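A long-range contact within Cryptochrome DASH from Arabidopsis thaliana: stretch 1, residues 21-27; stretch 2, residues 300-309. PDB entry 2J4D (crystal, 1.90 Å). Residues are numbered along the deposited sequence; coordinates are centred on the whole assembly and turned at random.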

# COMPACT_ATOMS: atom_id res chain seq x y z
N LYS A 21 20.72 -12.32 -1.72
CA LYS A 21 21.57 -11.84 -0.63
C LYS A 21 20.73 -11.39 0.56
O LYS A 21 21.08 -11.65 1.71
N THR A 22 19.61 -10.73 0.29
CA THR A 22 18.75 -10.26 1.36
C THR A 22 18.10 -11.42 2.12
O THR A 22 18.08 -11.44 3.35
N PHE A 23 17.56 -12.40 1.39
CA PHE A 23 16.94 -13.56 2.03
C PHE A 23 17.99 -14.24 2.90
O PHE A 23 17.72 -14.69 4.01
N GLU A 24 19.20 -14.28 2.37
CA GLU A 24 20.34 -14.88 3.05
C GLU A 24 20.63 -14.14 4.35
O GLU A 24 20.78 -14.75 5.41
N ARG A 25 20.68 -12.81 4.27
CA ARG A 25 20.97 -12.00 5.45
C ARG A 25 20.00 -12.21 6.61
O ARG A 25 20.40 -12.16 7.77
N TYR A 26 18.72 -12.44 6.31
CA TYR A 26 17.73 -12.61 7.36
C TYR A 26 17.27 -14.05 7.61
O TYR A 26 16.34 -14.28 8.38
N ALA A 27 17.93 -15.01 6.98
CA ALA A 27 17.56 -16.42 7.14
C ALA A 27 17.68 -16.94 8.58
O ALA A 27 18.57 -16.51 9.32
N ARG A 300 9.33 -3.77 9.66
CA ARG A 300 10.35 -4.25 10.57
C ARG A 300 11.62 -4.50 9.78
O ARG A 300 12.72 -4.24 10.26
N PHE A 301 11.46 -5.00 8.56
CA PHE A 301 12.60 -5.23 7.68
C PHE A 301 13.25 -3.88 7.32
O PHE A 301 14.46 -3.71 7.43
N ILE A 302 12.42 -2.93 6.91
CA ILE A 302 12.93 -1.61 6.54
C ILE A 302 13.70 -0.98 7.71
O ILE A 302 14.77 -0.40 7.51
N TYR A 303 13.16 -1.11 8.91
CA TYR A 303 13.81 -0.55 10.10
C TYR A 303 15.20 -1.15 10.31
O TYR A 303 16.16 -0.44 10.61
N GLU A 304 15.32 -2.46 10.15
CA GLU A 304 16.62 -3.09 10.33
C GLU A 304 17.61 -2.63 9.27
O GLU A 304 18.80 -2.52 9.54
N GLU A 305 17.11 -2.36 8.06
CA GLU A 305 17.98 -1.89 6.98
C GLU A 305 18.44 -0.47 7.31
O GLU A 305 19.59 -0.10 7.07
N VAL A 306 17.53 0.33 7.87
CA VAL A 306 17.86 1.70 8.28
C VAL A 306 18.90 1.66 9.41
O VAL A 306 19.83 2.47 9.44
N GLN A 307 18.75 0.72 10.34
CA GLN A 307 19.71 0.60 11.43
C GLN A 307 21.09 0.28 10.88
O GLN A 307 22.10 0.84 11.33
N ARG A 308 21.14 -0.64 9.92
CA ARG A 308 22.42 -1.00 9.34
C ARG A 308 23.02 0.18 8.60
O ARG A 308 24.24 0.42 8.66
N TYR A 309 22.18 0.94 7.90
CA TYR A 309 22.64 2.11 7.17
C TYR A 309 23.24 3.13 8.13
O TYR A 309 24.33 3.67 7.88

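Two helices meet here at right angles, their axes 12.8 Å apart at closest approach, so long side chains must span the gap. From the first, Thr22, Arg25 and Tyr26 point toward the second. Tyr26 fills the centre: with chi1 m and chi2 -83°, it inserts as a knob among Phe301, Glu304, Glu305 and Arg308. Its length suits the place, because the ring packs against hydrocarbon while the hydroxyl reaches a charged group, Tyr26 OH donating a short 2.5 Å hydrogen bond to Glu305 OE2.

Glu305 leaves its backbone sideways, but chi1 and chi2, both m, bring its carboxylate nearer. Arg308, one helical turn on, holds it there by a salt bridge, Arg308 NH1 to Glu305 OE2 at 2.6 Å, with Arg308 NH2 bonding Glu305 OE1 at 2.9 Å. A water donates to Tyr26 OH (3.2 Å) and accepts from Arg308 NH1 (2.9 Å).

Arg25, extended through chi1 and chi2 (both t), lays its guanidinium flat on that of Arg308, with Arg25 CZ 3.3 Å from Arg308 NH2. The nearby Glu305 carboxylate offsets these like charges, although Arg25 NH1 to Glu305 OE2 is a long 3.9 Å contact without a directed N-H.

Phe301, chi1 t, turns its ring edge toward the Tyr26 face; Phe301 CE1 also meets the Thr22 CG2 methyl at 3.7 Å.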

# COMPACT_ATOMS: atom_id res chain seq x y z
CB LYS A 21 22.46 -10.68 -1.09
CG LYS A 21 23.47 -11.08 -2.15
CD LYS A 21 24.66 -10.13 -2.21
CE LYS A 21 25.56 -10.24 -0.97
NZ LYS A 21 25.15 -9.32 0.14
CB THR A 22 17.67 -9.30 0.81
OG1 THR A 22 18.32 -8.17 0.21
CG2 THR A 22 16.77 -8.79 1.94
CB PHE A 23 16.42 -14.55 0.98
CG PHE A 23 15.23 -14.04 0.19
CD1 PHE A 23 14.92 -14.59 -1.05
CD2 PHE A 23 14.41 -13.03 0.70
CE1 PHE A 23 13.80 -14.15 -1.78
CE2 PHE A 23 13.30 -12.58 -0.01
CZ PHE A 23 12.99 -13.14 -1.25
CB GLU A 24 21.55 -14.80 2.12
CG GLU A 24 22.54 -15.92 2.24
CD GLU A 24 23.47 -15.98 1.04
OE1 GLU A 24 24.25 -15.02 0.84
OE2 GLU A 24 23.39 -16.97 0.28
CB ARG A 25 21.00 -10.51 5.09
CG ARG A 25 21.30 -9.61 6.29
CD ARG A 25 21.31 -8.13 5.94
NE ARG A 25 22.34 -7.81 4.96
CZ ARG A 25 22.11 -7.54 3.68
NH1 ARG A 25 20.86 -7.55 3.22
NH2 ARG A 25 23.12 -7.28 2.86
CB TYR A 26 16.52 -11.73 7.06
CG TYR A 26 16.85 -10.25 7.12
CD1 TYR A 26 16.86 -9.57 8.33
CD2 TYR A 26 17.22 -9.55 5.97
CE1 TYR A 26 17.24 -8.22 8.41
CE2 TYR A 26 17.60 -8.21 6.03
CZ TYR A 26 17.61 -7.55 7.25
OH TYR A 26 18.02 -6.23 7.31
CB ALA A 27 18.41 -17.28 6.21
CB ARG A 300 9.90 -5.52 11.31
CG ARG A 300 8.79 -5.22 12.30
CD ARG A 300 8.47 -6.41 13.19
NE ARG A 300 8.12 -7.59 12.42
CZ ARG A 300 7.27 -8.52 12.85
NH1 ARG A 300 6.70 -8.40 14.04
NH2 ARG A 300 6.99 -9.57 12.08
CB PHE A 301 12.13 -5.94 6.40
CG PHE A 301 13.10 -5.83 5.25
CD1 PHE A 301 14.35 -6.43 5.31
CD2 PHE A 301 12.75 -5.12 4.10
CE1 PHE A 301 15.25 -6.32 4.25
CE2 PHE A 301 13.64 -5.01 3.04
CZ PHE A 301 14.89 -5.61 3.11
CB ILE A 302 11.78 -0.66 6.11
CG1 ILE A 302 11.14 -1.17 4.81
CG2 ILE A 302 12.33 0.77 5.88
CD1 ILE A 302 9.81 -0.52 4.46
CB TYR A 303 12.95 -0.80 11.34
CG TYR A 303 13.60 -0.35 12.63
CD1 TYR A 303 13.90 1.00 12.84
CD2 TYR A 303 13.94 -1.26 13.63
CE1 TYR A 303 14.52 1.43 14.03
CE2 TYR A 303 14.56 -0.84 14.81
CZ TYR A 303 14.84 0.50 15.00
OH TYR A 303 15.47 0.91 16.15
CB GLU A 304 16.48 -4.61 10.33
CG GLU A 304 15.87 -5.13 11.62
CD GLU A 304 16.06 -6.63 11.82
OE1 GLU A 304 15.06 -7.36 11.79
OE2 GLU A 304 17.23 -7.06 11.99
CB GLU A 305 17.24 -1.91 5.64
CG GLU A 305 17.06 -3.31 5.08
CD GLU A 305 18.38 -3.95 4.68
OE1 GLU A 305 19.10 -3.37 3.85
OE2 GLU A 305 18.70 -5.04 5.20
CB VAL A 306 16.60 2.46 8.79
CG1 VAL A 306 17.01 3.76 9.47
CG2 VAL A 306 15.66 2.76 7.63
CB GLN A 307 19.31 -0.53 12.39
CG GLN A 307 18.12 -0.26 13.29
CD GLN A 307 17.82 -1.46 14.17
OE1 GLN A 307 17.55 -2.56 13.68
NE2 GLN A 307 17.88 -1.25 15.49
CB ARG A 308 22.27 -2.21 8.40
CG ARG A 308 23.63 -2.77 7.99
CD ARG A 308 23.56 -4.17 7.38
NE ARG A 308 23.28 -4.14 5.95
CZ ARG A 308 22.07 -4.29 5.43
NH1 ARG A 308 21.03 -4.49 6.23
NH2 ARG A 308 21.90 -4.24 4.11
CB TYR A 309 21.48 2.76 6.42
CG TYR A 309 21.87 3.92 5.52
CD1 TYR A 309 22.14 3.72 4.17
CD2 TYR A 309 21.93 5.22 6.02
CE1 TYR A 309 22.45 4.79 3.33
CE2 TYR A 309 22.24 6.30 5.20
CZ TYR A 309 22.50 6.08 3.85
OH TYR A 309 22.78 7.15 3.02
O HOH W 1 20.82 -5.85 8.75